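Local atomic coordinates of inorganic pyrophosphatase (Shewanella sp. AS-11, PDB entry 6LL8), a protein that probably catalyses the hydrolysis of inorganic pyrophosphate to two phosphates with the help of manganese or other divalent metal ions. Residues 23-26 and 27-31; 74-77 and 78-81; 159-162 and 163-167. All coordinates share one frame; numbering follows the deposited sequence. Where two conformers were deposited one is given.

In the fold
The three contacts are each local, touch none of the others, and lie at increasing distance from the metal ions of the active site in the order 2, 3, 1. Contact 2, in the loop that follows strand 68-72, comes near the bound imidodiphosphate: the Gln79 side chain lies about 6 Å from this ligand and about 7 Å from a magnesium ion (nearest atoms). Contact 3 stands farther back, with the Asp160 side chain about 9 Å from a magnesium ion, and contact 1 is more remote still, the Leu23 side chain lying about 13 Å from one. Centre to centre, contacts 1 and 2 are about 23 Å apart, contacts 1 and 3 about 21 Å, and contacts 2 and 3 about 27 Å.

Contact 1: 23-26 and 27-31; sequences LAYL and KNQIG
Leu23 and Lys27 begin the last turns of helix 14-29, the connecting helix of a beta-alpha-beta unit between strands 4-7 and 34-38, which ends here in a Schellman motif. Their side chains run side by side in the same direction, and Leu23 CD1 lies 4.1 Å from Lys27 CG. Behind them the amide of Lys27 binds Leu23 O in a nearly straight bond (N-H...O 171°). The lysine chain then bends at chi2, and its NZ forms a salt bridge with Glu32, just beyond the helix.

Ala24 continues the ladder, its O accepting from Asn28 N at 3.0 Å, while its methyl packs on Ala34 and Ala36 of the neighbouring strand. Asn28 OD1 reaches that same strand and accepts the Ala34 amide, so that a side chain of the final turn is tied to the start of strand 34-38.

With CG anti to the backbone N (chi1 177°), the Tyr25 ring slants forward toward the C-terminal end, over Gln29, whose CG meets one face in a CH-pi contact, 3.8 Å from the ring centroid. The glutamine chain bends at chi2, laying its amide nearly parallel to the ring (8° between planes), with Gln29 CD 3.5 Å from Tyr25 OH. Water 1 sits above the rim of the same face and donates to Tyr25 O.

Leu26 brings the pattern to its end: Ile30 N still reaches Leu26 O, although Ile30 has already left helical torsions. Gly31, with positive phi, is the C-prime residue, and the two characteristic bonds run from Glu32 N to Lys27 O and from Gly31 N to Asn28 O. On the apolar side of this last turn, Leu26 CD1 meets Ile30 CG2 at 4.3 Å.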
ATOM      1  N   LEU A  23      13.281   7.372  -3.867  1.00  7.60           N
ATOM      2  CA  LEU A  23      14.084   6.696  -4.892  1.00  7.78           C
ATOM      3  C   LEU A  23      14.416   7.658  -6.009  1.00  8.01           C
ATOM      4  O   LEU A  23      15.545   7.599  -6.530  1.00  9.02           O
ATOM      5  CB  LEU A  23      13.379   5.452  -5.397  1.00  8.44           C
ATOM      6  CG  LEU A  23      14.117   4.690  -6.489  1.00  8.33           C
ATOM      7  CD1 LEU A  23      15.526   4.316  -6.115  1.00  9.29           C
ATOM      8  CD2 LEU A  23      13.325   3.455  -6.905  1.00  9.85           C
ATOM      9  N   ALA A  24      13.513   8.554  -6.417  1.00  8.14           N
ATOM     10  CA  ALA A  24      13.891   9.535  -7.460  1.00  8.40           C
ATOM     11  C   ALA A  24      15.079  10.366  -6.981  1.00  8.44           C
ATOM     12  O   ALA A  24      15.992  10.664  -7.770  1.00  9.34           O
ATOM     13  CB  ALA A  24      12.733  10.411  -7.836  1.00  9.04           C
ATOM     14  N   TYR A  25      15.091  10.782  -5.725  1.00  8.31           N
ATOM     15  CA  TYR A  25      16.217  11.586  -5.206  1.00  8.55           C
ATOM     16  C   TYR A  25      17.494  10.781  -5.339  1.00  9.20           C
ATOM     17  O   TYR A  25      18.533  11.279  -5.801  1.00  9.98           O
ATOM     18  CB  TYR A  25      15.955  12.002  -3.766  1.00  9.50           C
ATOM     19  CG  TYR A  25      17.115  12.775  -3.172  1.00  9.80           C
ATOM     20  CD1 TYR A  25      17.269  14.125  -3.393  1.00 11.65           C
ATOM     21  CD2 TYR A  25      18.087  12.132  -2.450  1.00 10.95           C
ATOM     22  CE1 TYR A  25      18.358  14.786  -2.856  1.00 13.28           C
ATOM     23  CE2 TYR A  25      19.209  12.760  -1.950  1.00 11.91           C
ATOM     24  CZ  TYR A  25      19.334  14.112  -2.144  1.00 12.45           C
ATOM     25  OH  TYR A  25      20.438  14.785  -1.647  1.00 15.54           O
ATOM     26  N   LEU A  26      17.483   9.530  -4.884  1.00  8.91           N
ATOM     27  CA  LEU A  26      18.678   8.661  -4.935  1.00  8.99           C
ATOM     28  C   LEU A  26      19.146   8.519  -6.384  1.00  9.32           C
ATOM     29  O   LEU A  26      20.355   8.685  -6.644  1.00 10.08           O
ATOM     30  CB  LEU A  26      18.318   7.297  -4.357  1.00  9.32           C
ATOM     31  CG  LEU A  26      19.399   6.227  -4.491  1.00  9.25           C
ATOM     32  CD1 LEU A  26      20.714   6.666  -3.861  1.00 10.40           C
ATOM     33  CD2 LEU A  26      18.918   4.931  -3.916  1.00 10.03           C
ATOM     34  N   LYS A  27      18.266   8.223  -7.320  1.00  8.73           N
ATOM     35  CA  LYS A  27      18.646   8.063  -8.733  1.00  9.72           C
ATOM     36  C   LYS A  27      19.288   9.354  -9.246  1.00  9.76           C
ATOM     37  O   LYS A  27      20.341   9.294  -9.898  1.00 10.16           O
ATOM     38  CB  LYS A  27      17.418   7.687  -9.555  1.00 10.16           C
ATOM     39  CG  LYS A  27      17.002   6.245  -9.392  1.00 10.49           C
ATOM     40  CD  LYS A  27      18.020   5.277  -9.902  1.00 11.81           C
ATOM     41  CE  LYS A  27      17.449   3.916 -10.202  1.00 13.33           C
ATOM     42  NZ  LYS A  27      18.458   3.031 -10.775  1.00 13.72           N
ATOM     43  N   ASN A  28      18.700  10.493  -8.973  1.00  9.66           N
ATOM     44  CA  ASN A  28      19.316  11.753  -9.436  1.00 10.68           C
ATOM     45  C   ASN A  28      20.699  11.927  -8.812  1.00 10.62           C
ATOM     46  O   ASN A  28      21.606  12.415  -9.496  1.00 13.26           O
ATOM     47  CB  ASN A  28      18.392  12.933  -9.187  1.00 10.31           C
ATOM     48  CG  ASN A  28      17.220  12.917 -10.145  1.00  9.56           C
ATOM     49  OD1 ASN A  28      17.417  12.798 -11.351  1.00 11.04           O
ATOM     50  ND2 ASN A  28      16.007  13.056  -9.639  1.00 10.68           N
ATOM     51  N   GLN A  29      20.882  11.574  -7.566  1.00 10.64           N
ATOM     52  CA  GLN A  29      22.187  11.752  -6.901  1.00 11.24           C
ATOM     53  C   GLN A  29      23.238  10.868  -7.556  1.00 11.81           C
ATOM     54  O   GLN A  29      24.429  11.252  -7.479  1.00 15.34           O
ATOM     55  CB  GLN A  29      22.114  11.484  -5.405  1.00 12.43           C
ATOM     56  CG  GLN A  29      21.373  12.545  -4.611  1.00 15.58           C
ATOM     57  CD  GLN A  29      21.947  13.942  -4.710  1.00 17.44           C
ATOM     58  OE1 GLN A  29      23.078  14.150  -4.260  1.00 26.98           O
ATOM     59  NE2 GLN A  29      21.271  14.767  -5.494  1.00 20.90           N
ATOM     60  N   ILE A  30      22.875   9.737  -8.126  1.00 11.86           N
ATOM     61  CA  ILE A  30      23.855   8.822  -8.759  1.00 12.18           C
ATOM     62  C   ILE A  30      23.888   9.060 -10.274  1.00 12.72           C
ATOM     63  O   ILE A  30      24.462   8.262 -11.004  1.00 14.95           O
ATOM     64  CB  ILE A  30      23.648   7.348  -8.363  1.00 12.33           C
ATOM     65  CG1 ILE A  30      22.338   6.772  -8.898  1.00 12.05           C
ATOM     66  CG2 ILE A  30      23.790   7.224  -6.864  1.00 14.06           C
ATOM     67  CD1 ILE A  30      22.106   5.294  -8.615  1.00 14.45           C
ATOM     68  N   GLY A  31      23.340  10.173 -10.737  1.00 12.28           N
ATOM     69  CA  GLY A  31      23.478  10.536 -12.158  1.00 13.42           C
ATOM     70  C   GLY A  31      22.599   9.730 -13.090  1.00 11.99           C
ATOM     71  O   GLY A  31      22.937   9.571 -14.259  1.00 13.03           O
TER
HETATM   72  O   HOH W   1      18.977  14.114  -6.105  1.00 22.64           O

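Contact 2: 74-77 and 78-81; sequences HSEI and TQAP
Gln79 lays its side chain against His74 and Glu76 at a short 3-10 turn in the loop after strand 68-72, just beyond the magnesium ligand Asp73. Its CB sits over one face of the His74 imidazole, a CH-pi contact 3.9 Å from the ring centroid and 22° off the normal. CG then passes Glu76 CB at 4.1 Å, and CD runs beside Glu76 CG, the two chains pointing the same way. At the tip the amide divides its contacts: OE1 lies 3.4 Å from His74 CB, whereas NE2 lies 3.8 Å from Glu76 CG.

The ring is held from its own side of the turn as well, for His74 ND1 accepts the Glu76 amide N at 2.9 Å (N-H...N 170°). Replacing His74 by an alanine removes the ring, which would probably leave the Glu76 N-H without this acceptor and Gln79 CB without the face it packs on. Backbone bonds from Gln79 N to Glu76 O and from Ala80 N to Ile77 O close the turn. Glu76 OE2 forms a salt bridge with Lys97. The contact thus pairs a CH-pi contact with one directional bond, which together probably limit the rotation of the imidazole.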
ATOM      1  N   HIS A  74       4.640  -2.595  -5.683  1.00  7.21           N
ATOM      2  CA  HIS A  74       3.802  -3.674  -6.237  1.00  7.68           C
ATOM      3  C   HIS A  74       4.534  -4.338  -7.392  1.00  7.63           C
ATOM      4  O   HIS A  74       5.511  -3.771  -7.885  1.00  8.33           O
ATOM      5  CB  HIS A  74       2.445  -3.142  -6.713  1.00  8.09           C
ATOM      6  CG  HIS A  74       2.521  -2.398  -7.981  1.00  8.09           C
ATOM      7  ND1 HIS A  74       2.211  -3.000  -9.193  1.00  8.98           N
ATOM      8  CD2 HIS A  74       2.862  -1.118  -8.206  1.00  8.14           C
ATOM      9  CE1 HIS A  74       2.399  -2.054 -10.116  1.00  9.35           C
ATOM     10  NE2 HIS A  74       2.766  -0.891  -9.576  1.00  8.86           N
ATOM     11  N   SER A  75       3.982  -5.439  -7.901  1.00  7.64           N
ATOM     12  CA  SER A  75       4.441  -5.986  -9.182  1.00  8.38           C
ATOM     13  C   SER A  75       3.277  -6.554  -9.992  1.00  8.97           C
ATOM     14  O   SER A  75       3.424  -7.614 -10.622  1.00 10.00           O
ATOM     15  CB  SER A  75       5.566  -6.963  -9.015  1.00  8.91           C
ATOM     16  OG  SER A  75       5.217  -8.060  -8.181  1.00  9.18           O
ATOM     17  N   GLU A  76       2.164  -5.822 -10.021  1.00  8.58           N
ATOM     18  CA  GLU A  76       0.894  -6.299 -10.599  1.00  9.37           C
ATOM     19  C   GLU A  76       0.458  -5.474 -11.798  1.00  9.64           C
ATOM     20  O   GLU A  76       0.437  -4.244 -11.731  1.00 10.45           O
ATOM     21  CB  GLU A  76      -0.236  -6.157  -9.567  1.00 10.26           C
ATOM     22  CG  GLU A  76      -0.013  -6.898  -8.268  1.00 10.55           C
ATOM     23  CD  GLU A  76      -0.003  -8.409  -8.335  1.00 11.24           C
ATOM     24  OE1 GLU A  76      -0.677  -8.985  -9.184  1.00 14.32           O
ATOM     25  OE2 GLU A  76       0.714  -8.998  -7.524  1.00 12.04           O
ATOM     26  N   ILE A  77      -0.035  -6.153 -12.837  1.00  9.47           N
ATOM     27  CA  ILE A  77      -0.684  -5.451 -13.957  1.00  9.71           C
ATOM     28  C   ILE A  77      -1.820  -4.581 -13.436  1.00  9.49           C
ATOM     29  O   ILE A  77      -1.949  -3.430 -13.863  1.00 10.14           O
ATOM     30  CB  ILE A  77      -1.170  -6.439 -15.020  1.00 10.01           C
ATOM     31  CG1 ILE A  77       0.030  -7.055 -15.723  1.00 10.83           C
ATOM     32  CG2 ILE A  77      -2.119  -5.811 -16.027  1.00 11.56           C
ATOM     33  CD1 ILE A  77      -0.351  -8.211 -16.644  1.00 11.88           C
ATOM     34  N   THR A  78      -2.652  -5.084 -12.530  1.00  9.80           N
ATOM     35  CA  THR A  78      -3.853  -4.365 -12.073  1.00 10.44           C
ATOM     36  C   THR A  78      -3.515  -3.109 -11.274  1.00 11.86           C
ATOM     37  O   THR A  78      -4.412  -2.286 -11.056  1.00 16.00           O
ATOM     38  CB  THR A  78      -4.757  -5.257 -11.204  1.00 11.55           C
ATOM     39  OG1 THR A  78      -3.942  -5.798 -10.156  1.00 12.96           O
ATOM     40  CG2 THR A  78      -5.484  -6.335 -11.989  1.00 15.33           C
ATOM     41  N   GLN A  79      -2.309  -2.957 -10.794  1.00  8.98           N
ATOM     42  CA  GLN A  79      -1.910  -1.812  -9.959  1.00  9.34           C
ATOM     43  C   GLN A  79      -0.933  -0.904 -10.697  1.00  9.14           C
ATOM     44  O   GLN A  79      -0.561   0.133 -10.151  1.00  9.47           O
ATOM     45  CB  GLN A  79      -1.319  -2.310  -8.646  1.00  9.14           C
ATOM     46  CG  GLN A  79      -2.355  -3.062  -7.828  1.00 10.79           C
ATOM     47  CD  GLN A  79      -1.752  -3.645  -6.578  1.00 11.92           C
ATOM     48  OE1 GLN A  79      -0.903  -2.976  -5.949  1.00 12.10           O
ATOM     49  NE2 GLN A  79      -2.332  -4.785  -6.160  1.00 13.39           N
ATOM     50  N   ALA A  80      -0.509  -1.277 -11.899  1.00  9.14           N
ATOM     51  CA  ALA A  80       0.438  -0.510 -12.713  1.00  9.92           C
ATOM     52  C   ALA A  80      -0.310   0.485 -13.572  1.00 10.78           C
ATOM     53  O   ALA A  80      -1.527   0.404 -13.752  1.00 11.79           O
ATOM     54  CB  ALA A  80       1.194  -1.449 -13.623  1.00 10.40           C
ATOM     55  N   PRO A  81       0.407   1.436 -14.202  1.00 10.38           N
ATOM     56  CA  PRO A  81      -0.243   2.259 -15.218  1.00 10.98           C
ATOM     57  C   PRO A  81      -0.943   1.387 -16.270  1.00 11.08           C
ATOM     58  O   PRO A  81      -0.432   0.337 -16.622  1.00 11.22           O
ATOM     59  CB  PRO A  81       0.931   3.052 -15.810  1.00 12.12           C
ATOM     60  CG  PRO A  81       1.970   3.095 -14.698  1.00 11.24           C
ATOM     61  CD  PRO A  81       1.847   1.740 -14.038  1.00 10.08           C
TER
HETATM   62  O   HOH W   2      -3.247  -8.664  -9.809  1.00 15.70           O
HETATM   63  O   HOH W   3      -1.372  -2.374 -16.408  1.00 17.33           O
HETATM   64  O   HOH W   4      -3.761  -1.091 -14.316  1.00 26.86           O

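Contact 3: 159-162 and 163-167; sequences ADIR and CVEAL
Ile161 and Glu165, one helical turn apart, lie side by side and point the same way, with the isoleucine CG2 methyl 3.7 Å from Glu165 OE2. The methylene part of the glutamate comes closer to the backbone than to that branch: Glu165 CG is 3.3 Å from Ile161 O, the same oxygen that accepts the Glu165 amide. With CG anti to its own carbonyl carbon (chi1 -71°) and the chain extended beyond it, the glutamate stretches along the isoleucine instead of turning away from it.

Next to this pair, Val164 directs CG2 onto Asp160 O at 3.5 Å, while its amide N donates to that oxygen at 2.9 Å (N-H...O 165°). Ala166 repeats the theme: its N is bonded to Arg162 O, and Ala166 CB lies 3.5 Å from Arg162 O. Two further rungs, Cys163 N to Ala159 O and Leu167 N to Cys163 O, the latter 2.8 Å long, extend the series at either end. This is the regular i to i+4 ladder of an alpha-helix, here in helix 158-171.

Outside the ladder, Val164 and Leu167 pack on Ile144 of helix 134-147, Val164 and Glu165 both touch Phe176 at the start of helix 176-187, and Ile161 leans on Phe151 and Cys156 in the preceding loop.

Farther out, the buried carboxylate of Asp160, whose side chain lies about 6 Å from that of the magnesium ligand His95 (nearest atoms), is gripped by three hydrogen bonds: OD1 pairs with Thr119 OG1, and OD2 with Thr157 OG1 and Gly115 N. Its negative charge, in the opening turn of the helix, would probably interact favourably with the helix dipole.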
ATOM      1  N   ALA A 159      14.785  -5.507  10.316  1.00 12.03           N
ATOM      2  CA  ALA A 159      15.310  -4.517   9.356  1.00 12.29           C
ATOM      3  C   ALA A 159      14.460  -3.255   9.331  1.00 10.45           C
ATOM      4  O   ALA A 159      14.995  -2.171   9.236  1.00 10.58           O
ATOM      5  CB  ALA A 159      15.440  -5.097   7.981  1.00 13.82           C
ATOM      6  N   ASP A 160      13.144  -3.413   9.403  1.00  9.51           N
ATOM      7  CA  ASP A 160      12.248  -2.236   9.384  1.00  9.15           C
ATOM      8  C   ASP A 160      12.449  -1.390  10.641  1.00  9.21           C
ATOM      9  O   ASP A 160      12.482  -0.161  10.559  1.00  9.20           O
ATOM     10  CB  ASP A 160      10.782  -2.642   9.304  1.00  9.04           C
ATOM     11  CG  ASP A 160      10.460  -3.437   8.051  1.00  9.13           C
ATOM     12  OD1 ASP A 160      10.413  -2.819   6.956  1.00 10.25           O
ATOM     13  OD2 ASP A 160      10.277  -4.679   8.169  1.00  9.77           O
ATOM     14  N   ILE A 161      12.581  -2.030  11.790  1.00  9.51           N
ATOM     15  CA  ILE A 161      12.761  -1.319  13.074  1.00  9.88           C
ATOM     16  C   ILE A 161      14.083  -0.578  13.050  1.00  9.97           C
ATOM     17  O   ILE A 161      14.135   0.622  13.387  1.00 11.20           O
ATOM     18  CB  ILE A 161      12.639  -2.277  14.249  1.00 11.00           C
ATOM     19  CG1 ILE A 161      11.236  -2.868  14.305  1.00 11.88           C
ATOM     20  CG2 ILE A 161      12.986  -1.543  15.533  1.00 13.14           C
ATOM     21  CD1 ILE A 161      11.048  -3.975  15.304  1.00 14.62           C
ATOM     22  N   ARG A 162      15.156  -1.264  12.657  1.00 10.73           N
ATOM     23  CA  ARG A 162      16.483  -0.619  12.604  0.80 11.23           C
ATOM     24  C   ARG A 162      16.450   0.541  11.618  1.00 10.64           C
ATOM     25  O   ARG A 162      17.054   1.586  11.877  1.00 11.15           O
ATOM     26  CB  ARG A 162      17.538  -1.631  12.188  0.80 14.19           C
ATOM     27  CG  ARG A 162      17.837  -2.718  13.216  0.80 17.89           C
ATOM     28  CD  ARG A 162      19.078  -3.538  12.862  0.80 25.19           C
ATOM     29  NE  ARG A 162      19.037  -3.997  11.470  0.80 31.25           N
ATOM     30  CZ  ARG A 162      18.703  -5.218  11.055  0.80 30.44           C
ATOM     31  NH1 ARG A 162      18.430  -6.173  11.924  0.80 39.47           N
ATOM     32  NH2 ARG A 162      18.684  -5.493   9.766  0.80 34.16           N
ATOM     33  N   CYS A 163      15.747   0.372  10.504  1.00 10.85           N
ATOM     34  CA  CYS A 163      15.653   1.447   9.515  0.50 10.51           C
ATOM     35  C   CYS A 163      14.932   2.669  10.111  1.00  9.76           C
ATOM     36  O   CYS A 163      15.394   3.800   9.962  1.00 10.26           O
ATOM     37  CB  CYS A 163      14.984   0.813   8.316  0.50  8.96           C
ATOM     38  SG  CYS A 163      15.063   1.903   6.908  0.50  9.01           S
ATOM     39  N   VAL A 164      13.805   2.445  10.775  1.00 10.03           N
ATOM     40  CA  VAL A 164      13.080   3.576  11.411  1.00  9.83           C
ATOM     41  C   VAL A 164      14.007   4.267  12.424  1.00  9.26           C
ATOM     42  O   VAL A 164      14.026   5.499  12.473  1.00 10.01           O
ATOM     43  CB  VAL A 164      11.766   3.127  12.041  1.00  9.28           C
ATOM     44  CG1 VAL A 164      11.228   4.163  13.023  1.00  9.71           C
ATOM     45  CG2 VAL A 164      10.747   2.835  10.961  1.00 10.07           C
ATOM     46  N   GLU A 165      14.708   3.494  13.243  1.00  9.95           N
ATOM     47  CA  GLU A 165      15.582   4.119  14.260  1.00 10.73           C
ATOM     48  C   GLU A 165      16.637   4.987  13.565  1.00 10.46           C
ATOM     49  O   GLU A 165      16.917   6.113  14.014  1.00 11.40           O
ATOM     50  CB  GLU A 165      16.204   3.022  15.118  1.00 12.16           C
ATOM     51  CG  GLU A 165      15.192   2.361  16.039  1.00 12.91           C
ATOM     52  CD  GLU A 165      15.683   1.130  16.773  1.00 18.44           C
ATOM     53  OE1 GLU A 165      16.724   0.579  16.364  1.00 22.29           O
ATOM     54  OE2 GLU A 165      14.946   0.689  17.680  1.00 21.37           O
ATOM     55  N   ALA A 166      17.272   4.472  12.511  1.00  9.99           N
ATOM     56  CA  ALA A 166      18.344   5.217  11.813  1.00 10.60           C
ATOM     57  C   ALA A 166      17.762   6.461  11.136  1.00 10.28           C
ATOM     58  O   ALA A 166      18.330   7.556  11.206  1.00 10.56           O
ATOM     59  CB  ALA A 166      19.010   4.340  10.797  1.00 11.58           C
ATOM     60  N   LEU A 167      16.611   6.298  10.469  1.00  9.68           N
ATOM     61  CA  LEU A 167      15.990   7.434   9.772  1.00  9.73           C
ATOM     62  C   LEU A 167      15.478   8.489  10.746  1.00  9.27           C
ATOM     63  O   LEU A 167      15.565   9.685  10.430  1.00  9.80           O
ATOM     64  CB  LEU A 167      14.861   6.949   8.861  1.00  9.45           C
ATOM     65  CG  LEU A 167      15.302   6.086   7.697  1.00  9.68           C
ATOM     66  CD1 LEU A 167      14.082   5.401   7.083  1.00 10.62           C
ATOM     67  CD2 LEU A 167      16.035   6.882   6.635  1.00 10.57           C
TER